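Local coordinates for twin-arginine translocation pathway signal protein (Burkholderia phytofirmans, PDB 2RJO) that probably serves as a periplasmic binding protein for sugars, with beta-d-galactopyranose held in its ligand pocket, at residues K182-P185 and I186-W190; A212-A215 and L216-E219; T127-F130 and K131-G135; V119-G122 and E123-A126. All coordinates share one frame; numbering follows the deposited sequence.

Interaction 1 of 4, residues K182-P185 and I186-W190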
loop_
_atom_site.group_PDB
_atom_site.type_symbol
_atom_site.label_atom_id
_atom_site.label_comp_id
_atom_site.label_asym_id
_atom_site.label_seq_id
_atom_site.Cartn_x
_atom_site.Cartn_y
_atom_site.Cartn_z
ATOM N N LYS A 182 -4.701 -16.347 3.808
ATOM C CA LYS A 182 -4.275 -16.536 5.186
ATOM C C LYS A 182 -5.363 -15.987 6.104
ATOM O O LYS A 182 -5.542 -16.476 7.212
ATOM C CB LYS A 182 -2.941 -15.840 5.455
ATOM C CG LYS A 182 -1.748 -16.655 4.989
ATOM C CD LYS A 182 -0.446 -15.919 5.240
ATOM C CE LYS A 182 0.739 -16.739 4.754
ATOM N NZ LYS A 182 0.580 -17.107 3.315
ATOM N N ALA A 183 -6.103 -14.989 5.630
ATOM C CA ALA A 183 -7.177 -14.404 6.423
ATOM C C ALA A 183 -8.404 -15.307 6.486
ATOM O O ALA A 183 -9.128 -15.319 7.476
ATOM C CB ALA A 183 -7.573 -13.047 5.858
ATOM N N PHE A 184 -8.631 -16.062 5.422
ATOM C CA PHE A 184 -9.774 -16.958 5.345
ATOM C C PHE A 184 -9.839 -17.905 6.548
ATOM O O PHE A 184 -10.763 -17.802 7.360
ATOM C CB PHE A 184 -9.712 -17.742 4.027
ATOM C CG PHE A 184 -10.920 -18.591 3.752
ATOM C CD1 PHE A 184 -12.066 -18.032 3.178
ATOM C CD2 PHE A 184 -10.901 -19.959 4.024
ATOM C CE1 PHE A 184 -13.174 -18.820 2.873
ATOM C CE2 PHE A 184 -12.006 -20.762 3.725
ATOM C CZ PHE A 184 -13.148 -20.194 3.149
ATOM N N PRO A 185 -8.861 -18.826 6.694
ATOM C CA PRO A 185 -8.912 -19.744 7.840
ATOM C C PRO A 185 -8.895 -19.079 9.210
ATOM O O PRO A 185 -9.328 -19.675 10.194
ATOM C CB PRO A 185 -7.703 -20.654 7.615
ATOM C CG PRO A 185 -6.753 -19.791 6.875
ATOM C CD PRO A 185 -7.657 -19.079 5.885
ATOM N N ILE A 186 -8.394 -17.851 9.289
ATOM C CA ILE A 186 -8.369 -17.151 10.569
ATOM C C ILE A 186 -9.784 -16.650 10.902
ATOM O O ILE A 186 -10.194 -16.661 12.065
ATOM C CB ILE A 186 -7.387 -15.955 10.538
ATOM C CG1 ILE A 186 -5.943 -16.464 10.451
ATOM C CG2 ILE A 186 -7.555 -15.108 11.780
ATOM C CD1 ILE A 186 -4.895 -15.350 10.404
HETATM N N MSE A 187 -10.522 -16.216 9.881
HETATM C CA MSE A 187 -11.886 -15.735 10.069
HETATM C C MSE A 187 -12.760 -16.896 10.516
HETATM O O MSE A 187 -13.634 -16.741 11.368
HETATM C CB MSE A 187 -12.446 -15.168 8.761
HETATM C CG MSE A 187 -12.766 -13.674 8.790
HETATM SE SE MSE A 187 -14.071 -13.176 9.930
HETATM C CE MSE A 187 -13.321 -12.028 10.806
ATOM N N GLN A 188 -12.519 -18.062 9.924
ATOM C CA GLN A 188 -13.280 -19.261 10.250
ATOM C C GLN A 188 -13.120 -19.625 11.712
ATOM O O GLN A 188 -14.111 -19.835 12.411
ATOM C CB GLN A 188 -12.819 -20.442 9.396
ATOM C CG GLN A 188 -13.108 -20.281 7.934
ATOM C CD GLN A 188 -12.796 -21.531 7.157
ATOM O OE1 GLN A 188 -11.639 -21.984 7.105
ATOM N NE2 GLN A 188 -13.827 -22.109 6.539
ATOM N N ALA A 189 -11.871 -19.708 12.165
ATOM C CA ALA A 189 -11.578 -20.056 13.549
ATOM C C ALA A 189 -12.176 -19.035 14.516
ATOM O O ALA A 189 -12.577 -19.395 15.624
ATOM C CB ALA A 189 -10.075 -20.157 13.764
ATOM N N TRP A 190 -12.226 -17.768 14.109
ATOM C CA TRP A 190 -12.804 -16.726 14.960
ATOM C C TRP A 190 -14.311 -16.889 15.108
ATOM O O TRP A 190 -14.872 -16.602 16.164
ATOM C CB TRP A 190 -12.555 -15.330 14.393
ATOM C CG TRP A 190 -11.230 -14.719 14.734
ATOM C CD1 TRP A 190 -10.444 -14.995 15.816
ATOM C CD2 TRP A 190 -10.575 -13.667 14.019
ATOM N NE1 TRP A 190 -9.341 -14.178 15.818
ATOM C CE2 TRP A 190 -9.397 -13.351 14.727
ATOM C CE3 TRP A 190 -10.874 -12.955 12.848
ATOM C CZ2 TRP A 190 -8.514 -12.349 14.300
ATOM C CZ3 TRP A 190 -9.992 -11.957 12.425
ATOM C CH2 TRP A 190 -8.832 -11.668 13.149
#
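F184 and Q188 meet one helical turn apart, ring against amide. The Q188 amide approaches the F184 ring obliquely, with Q188 CD 3.6 Å from F184 CE2 and the two planes inclined by 45°. Q188 CG stands anti to its carbonyl carbon (chi1 -66°) and the chain runs extended beyond it, which brings the amide back over the preceding turn. On another side of the helix, I186 CG1 packs 3.3 Å from K182 O.

Backbone bonds set these positions. M187 N reaches A183 O at 2.9 Å, Q188 N reaches F184 O at 3.1 Å, and A189 N reaches P185 O at 3.2 Å. I186 N manages a weak bond to A183 O. P185 has no N-H to give to the turn before it, and the helix is kinked there; its CD lies in the plane of the F184 ring, at the edge. Further along, I186 CG2 sits 3.7 Å above one face of the W190 indole, offset toward the rim, while W190 NE1 is bonded to D172 OD2.

The segment belongs to helix 180-194, which lies against one parallel sheet and one helix. I186 and W190 rest on L142 of strand 137-143 and Q174 of strand 168-175, and selenomethionine M187 reaches V201 of strand 198-203. A183, F184 and M187 pack on helix 206-218 through M208, E214, A212 and A215.

Interaction 2 of 4, residues A212-A215 and L216-E219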
loop_
_atom_site.group_PDB
_atom_site.type_symbol
_atom_site.label_atom_id
_atom_site.label_comp_id
_atom_site.label_asym_id
_atom_site.label_seq_id
_atom_site.Cartn_x
_atom_site.Cartn_y
_atom_site.Cartn_z
ATOM N N ALA A 212 -11.745 -12.287 4.558
ATOM C CA ALA A 212 -12.679 -12.343 5.673
ATOM C C ALA A 212 -14.104 -12.517 5.125
ATOM O O ALA A 212 -14.879 -13.324 5.631
ATOM C CB ALA A 212 -12.580 -11.061 6.501
ATOM N N ILE A 213 -14.436 -11.760 4.084
ATOM C CA ILE A 213 -15.759 -11.834 3.485
ATOM C C ILE A 213 -16.033 -13.179 2.821
ATOM O O ILE A 213 -17.184 -13.587 2.708
ATOM C CB ILE A 213 -15.964 -10.705 2.466
ATOM C CG1 ILE A 213 -15.942 -9.356 3.193
ATOM C CG2 ILE A 213 -17.270 -10.909 1.723
ATOM C CD1 ILE A 213 -15.900 -8.135 2.273
ATOM N N GLU A 214 -14.989 -13.873 2.383
ATOM C CA GLU A 214 -15.176 -15.180 1.761
ATOM C C GLU A 214 -15.553 -16.203 2.820
ATOM O O GLU A 214 -16.289 -17.151 2.550
ATOM C CB GLU A 214 -13.909 -15.630 1.050
ATOM C CG GLU A 214 -13.631 -14.871 -0.236
ATOM C CD GLU A 214 -12.267 -15.201 -0.813
ATOM O OE1 GLU A 214 -11.262 -15.016 -0.093
ATOM O OE2 GLU A 214 -12.204 -15.645 -1.986
ATOM N N ALA A 215 -15.035 -16.007 4.025
ATOM C CA ALA A 215 -15.328 -16.885 5.139
ATOM C C ALA A 215 -16.759 -16.593 5.597
ATOM O O ALA A 215 -17.530 -17.509 5.871
ATOM C CB ALA A 215 -14.341 -16.639 6.271
ATOM N N LEU A 216 -17.114 -15.316 5.687
ATOM C CA LEU A 216 -18.473 -14.947 6.085
ATOM C C LEU A 216 -19.481 -15.517 5.083
ATOM O O LEU A 216 -20.497 -16.088 5.472
ATOM C CB LEU A 216 -18.636 -13.428 6.134
ATOM C CG LEU A 216 -17.815 -12.677 7.173
ATOM C CD1 LEU A 216 -18.020 -11.177 6.968
ATOM C CD2 LEU A 216 -18.217 -13.103 8.574
ATOM N N ARG A 217 -19.189 -15.357 3.796
ATOM C CA ARG A 217 -20.063 -15.863 2.748
ATOM C C ARG A 217 -20.276 -17.372 2.911
ATOM O O ARG A 217 -21.371 -17.881 2.683
ATOM C CB ARG A 217 -19.454 -15.559 1.377
ATOM C CG ARG A 217 -20.226 -16.152 0.203
ATOM C CD ARG A 217 -19.641 -15.712 -1.148
ATOM N NE ARG A 217 -19.791 -14.274 -1.370
ATOM C CZ ARG A 217 -18.864 -13.360 -1.089
ATOM N NH1 ARG A 217 -17.693 -13.721 -0.577
ATOM N NH2 ARG A 217 -19.116 -12.071 -1.304
ATOM N N ALA A 218 -19.229 -18.080 3.321
ATOM C CA ALA A 218 -19.315 -19.527 3.518
ATOM C C ALA A 218 -20.231 -19.886 4.693
ATOM O O ALA A 218 -20.726 -21.004 4.781
ATOM C CB ALA A 218 -17.928 -20.107 3.750
ATOM N N GLU A 219 -20.449 -18.935 5.594
ATOM C CA GLU A 219 -21.301 -19.169 6.750
ATOM C C GLU A 219 -22.606 -18.384 6.661
ATOM O O GLU A 219 -23.336 -18.256 7.649
ATOM C CB GLU A 219 -20.530 -18.820 8.028
ATOM C CG GLU A 219 -19.392 -19.826 8.289
ATOM C CD GLU A 219 -18.138 -19.189 8.866
ATOM O OE1 GLU A 219 -17.626 -18.232 8.250
ATOM O OE2 GLU A 219 -17.653 -19.653 9.926
#
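I213 and R217 make the side-chain contact of the last two turns of helix 206-218, an aliphatic branch against a guanidinium group. I213 CG2 lies 3.7 Å from both R217 NH1 and R217 NH2. R217 starts with CG anti to the backbone N (chi1 175°) and bends at chi3, which folds the guanidinium back along the helix toward I213.

Backbone bonding is regular until the end. L216 N meets A212 O at 3.0 Å, and R217 N meets I213 O at 2.9 Å. A218 N to E214 O is longer, 3.2 Å, and E219 N to A215 O is weak, in keeping with the chain leaving the helix here.

Apolar packing joins the helix to its surroundings: A215 touches M191 of helix 180-194, I213 touches L245, and L216 touches I225.

The charged atoms closest to each other within the segment, E214 OE2 and R217 NH1, stay 6.0 Å apart. R217 instead forms a salt bridge through NH2 with E244. Its guanidinium therefore works in two ways, covering a methyl group while spending its charge on an acid beyond the helix.

Interaction 3 of 4, residues T127-F130 and K131-G135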
loop_
_atom_site.group_PDB
_atom_site.type_symbol
_atom_site.label_atom_id
_atom_site.label_comp_id
_atom_site.label_asym_id
_atom_site.label_seq_id
_atom_site.Cartn_x
_atom_site.Cartn_y
_atom_site.Cartn_z
ATOM N N THR A 127 -13.275 3.938 12.607
ATOM C CA THR A 127 -14.338 4.783 13.133
ATOM C C THR A 127 -15.634 4.530 12.374
ATOM O O THR A 127 -16.706 4.466 12.969
ATOM C CB THR A 127 -13.968 6.272 13.029
ATOM O OG1 THR A 127 -12.925 6.558 13.967
ATOM C CG2 THR A 127 -15.168 7.157 13.333
ATOM N N GLN A 128 -15.529 4.382 11.058
ATOM C CA GLN A 128 -16.701 4.123 10.233
ATOM C C GLN A 128 -17.295 2.770 10.594
ATOM O O GLN A 128 -18.514 2.618 10.639
ATOM C CB GLN A 128 -16.327 4.131 8.752
ATOM C CG GLN A 128 -17.476 3.739 7.834
ATOM C CD GLN A 128 -18.631 4.732 7.883
ATOM O OE1 GLN A 128 -18.533 5.850 7.363
ATOM N NE2 GLN A 128 -19.730 4.328 8.519
ATOM N N LEU A 129 -16.422 1.792 10.831
ATOM C CA LEU A 129 -16.849 0.451 11.193
ATOM C C LEU A 129 -17.609 0.455 12.522
ATOM O O LEU A 129 -18.670 -0.160 12.649
ATOM C CB LEU A 129 -15.634 -0.472 11.293
ATOM C CG LEU A 129 -15.901 -1.886 11.804
ATOM C CD1 LEU A 129 -16.711 -2.660 10.770
ATOM C CD2 LEU A 129 -14.588 -2.600 12.091
ATOM N N PHE A 130 -17.076 1.162 13.513
ATOM C CA PHE A 130 -17.727 1.211 14.811
ATOM C C PHE A 130 -19.051 1.954 14.750
ATOM O O PHE A 130 -19.965 1.656 15.514
ATOM C CB PHE A 130 -16.811 1.860 15.849
ATOM C CG PHE A 130 -15.487 1.162 16.011
ATOM C CD1 PHE A 130 -15.352 -0.206 15.732
ATOM C CD2 PHE A 130 -14.372 1.865 16.464
ATOM C CE1 PHE A 130 -14.122 -0.854 15.901
ATOM C CE2 PHE A 130 -13.136 1.222 16.636
ATOM C CZ PHE A 130 -13.015 -0.141 16.353
ATOM N N LYS A 131 -19.163 2.930 13.855
ATOM C CA LYS A 131 -20.420 3.656 13.741
ATOM C C LYS A 131 -21.452 2.647 13.254
ATOM O O LYS A 131 -22.554 2.549 13.800
ATOM C CB LYS A 131 -20.321 4.799 12.727
ATOM C CG LYS A 131 -19.281 5.866 13.036
ATOM C CD LYS A 131 -19.467 6.452 14.425
ATOM C CE LYS A 131 -18.691 7.757 14.596
ATOM N NZ LYS A 131 -19.319 8.865 13.820
ATOM N N SER A 132 -21.081 1.887 12.230
ATOM C CA SER A 132 -21.977 0.890 11.664
ATOM C C SER A 132 -22.471 -0.091 12.707
ATOM O O SER A 132 -23.579 -0.613 12.594
ATOM C CB SER A 132 -21.279 0.114 10.547
ATOM O OG SER A 132 -21.028 0.945 9.433
HETATM N N MSE A 133 -21.647 -0.349 13.714
HETATM C CA MSE A 133 -21.997 -1.291 14.776
HETATM C C MSE A 133 -22.824 -0.636 15.884
HETATM O O MSE A 133 -23.197 -1.293 16.854
HETATM C CB MSE A 133 -20.721 -1.873 15.393
HETATM C CG MSE A 133 -19.892 -2.760 14.475
HETATM SE SE MSE A 133 -18.230 -3.021 15.150
HETATM C CE MSE A 133 -17.415 -3.519 13.823
ATOM N N GLY A 134 -23.116 0.650 15.740
ATOM C CA GLY A 134 -23.864 1.343 16.774
ATOM C C GLY A 134 -22.912 1.697 17.906
ATOM O O GLY A 134 -23.336 2.016 19.017
ATOM N N GLY A 135 -21.615 1.614 17.621
ATOM C CA GLY A 135 -20.599 1.944 18.605
ATOM C C GLY A 135 -20.409 0.943 19.725
ATOM O O GLY A 135 -19.650 1.188 20.662
#
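F130 O reaches past the end of helix 118-132 to accept a 2.7 Å bond from G135 N, while G134 N bonds to K131 O at 2.8 Å. These two bonds and the positive phi of G134 (79°) make a Schellman motif. At those backbone angles G134 suits the turn, since a CB there would be jammed against the preceding carbonyl.

A Met-aromatic contact lies beside it: SE of selenomethionine M133 sits at the edge of the F130 ring, 5.4 Å from its centroid and 82° off the normal. With CG anti to the carbonyl carbon (chi1 -66°) and an extended chain, M133 runs alongside the phenyl group. That ring also meets F165 and packs on L158 of helix 149-163.

Q128 O is gripped twice by S132, at 3.1 Å through N and 3.3 Å through OG, from opposite faces of its plane. K131 doubles back with CE 3.8 Å from T127 CG2, while T127 OG1 bonds to E123 O.

The glycine N-H groups supply F130 O and K131 O, carbonyls at the helix end, while the S132 hydroxyl adds a second donor to Q128 O, already bonded to S132 N.

Interaction 4 of 4, residues V119-G122 and E123-A126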
loop_
_atom_site.group_PDB
_atom_site.type_symbol
_atom_site.label_atom_id
_atom_site.label_comp_id
_atom_site.label_asym_id
_atom_site.label_seq_id
_atom_site.Cartn_x
_atom_site.Cartn_y
_atom_site.Cartn_z
ATOM N N VAL A 119 -1.939 5.843 10.364
ATOM C CA VAL A 119 -2.576 6.019 11.661
ATOM C C VAL A 119 -3.901 6.741 11.478
ATOM O O VAL A 119 -4.907 6.385 12.097
ATOM C CB VAL A 119 -1.695 6.855 12.624
ATOM C CG1 VAL A 119 -2.331 6.895 14.017
ATOM C CG2 VAL A 119 -0.293 6.262 12.696
ATOM N N ALA A 120 -3.902 7.757 10.620
ATOM C CA ALA A 120 -5.107 8.531 10.369
ATOM C C ALA A 120 -6.165 7.699 9.643
ATOM O O ALA A 120 -7.294 7.569 10.114
ATOM C CB ALA A 120 -4.766 9.764 9.560
ATOM N N TYR A 121 -5.795 7.136 8.501
ATOM C CA TYR A 121 -6.721 6.333 7.723
ATOM C C TYR A 121 -7.180 5.070 8.440
ATOM O O TYR A 121 -8.320 4.655 8.277
ATOM C CB TYR A 121 -6.102 5.984 6.375
ATOM C CG TYR A 121 -5.942 7.191 5.492
ATOM C CD1 TYR A 121 -7.055 7.870 4.996
ATOM C CD2 TYR A 121 -4.684 7.684 5.181
ATOM C CE1 TYR A 121 -6.911 9.015 4.210
ATOM C CE2 TYR A 121 -4.530 8.826 4.398
ATOM C CZ TYR A 121 -5.640 9.483 3.917
ATOM O OH TYR A 121 -5.474 10.609 3.130
ATOM N N GLY A 122 -6.300 4.463 9.226
ATOM C CA GLY A 122 -6.675 3.267 9.958
ATOM C C GLY A 122 -7.752 3.625 10.963
ATOM O O GLY A 122 -8.709 2.873 11.182
ATOM N N GLU A 123 -7.589 4.790 11.579
ATOM C CA GLU A 123 -8.549 5.274 12.549
ATOM C C GLU A 123 -9.821 5.658 11.811
ATOM O O GLU A 123 -10.914 5.579 12.360
ATOM C CB GLU A 123 -7.987 6.483 13.305
ATOM C CG GLU A 123 -9.033 7.283 14.067
ATOM C CD GLU A 123 -8.434 8.118 15.188
ATOM O OE1 GLU A 123 -7.390 8.776 14.959
ATOM O OE2 GLU A 123 -9.020 8.118 16.292
ATOM N N GLU A 124 -9.676 6.062 10.554
ATOM C CA GLU A 124 -10.828 6.457 9.751
ATOM C C GLU A 124 -11.744 5.283 9.428
ATOM O O GLU A 124 -12.959 5.367 9.630
ATOM C CB GLU A 124 -10.382 7.111 8.440
ATOM C CG GLU A 124 -10.712 8.588 8.354
ATOM C CD GLU A 124 -11.119 9.022 6.955
ATOM O OE1 GLU A 124 -10.339 8.825 6.004
ATOM O OE2 GLU A 124 -12.226 9.575 6.805
ATOM N N THR A 125 -11.164 4.193 8.923
ATOM C CA THR A 125 -11.946 3.011 8.570
ATOM C C THR A 125 -12.514 2.350 9.826
ATOM O O THR A 125 -13.628 1.818 9.814
ATOM C CB THR A 125 -11.095 1.977 7.780
ATOM O OG1 THR A 125 -10.096 1.405 8.636
ATOM C CG2 THR A 125 -10.424 2.642 6.595
ATOM N N ALA A 126 -11.749 2.396 10.911
ATOM C CA ALA A 126 -12.173 1.817 12.173
ATOM C C ALA A 126 -13.331 2.618 12.755
ATOM O O ALA A 126 -14.255 2.052 13.347
ATOM C CB ALA A 126 -11.012 1.807 13.156
#
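The Y121 ring and the E124 carboxylate run side by side, three residues apart on one flank of the helix. E124 OE1 approaches the ring obliquely, 3.6 Å from Y121 CD1 and 3.9 Å from Y121 CE1, with the two planes 51° apart. The ring also meets W251 edge-to-face, and Y121 OH bonds to A288 N. E124 chi1, at -112°, departs from the usual staggered values, and the chain bends again at chi2 before the carboxylate comes alongside the ring.

The hydroxyl of T125 lies between the backbone N and the carbonyl carbon (chi1 68°), 3.2 Å from G122 O. W202 NE1 gives weak bonds to both T125 OG1 and G122 O, bridging the two.

Regular bonds carry the helix: E124 N to A120 O is 2.9 Å and T125 N to Y121 O 3.0 Å, while A126 CB touches G122 O at 3.2 Å. A120 N is held by D117 OD1.

Helix 118-132 leads from strand 110-115 of one sheet to strand 137-143 of the other, as at a domain crossover of periplasmic binding proteins. W251 lines the galactose pocket, so the Y121 side chain, about 10 Å from the sugar, belongs to a second shell behind that site.

Overall arrangement
Following the chain, interaction 4 comes first and interaction 3 continues it along helix 118-132, to the turn that enters strand 137-143. Interaction 1 follows on helix 180-194 and interaction 2 on helix 206-218. Each is local to one helix, so none closes a long loop, and none nests in or crosses another. Interactions 1 and 2 touch directly, where helix 180-194 packs on helix 206-218, two helices that lie beside one another in the domain of the four-stranded parallel sheet. Interactions 3 and 4 stand apart from that pair; the nearest atoms of interactions 2 and 3 are about 9 Å apart.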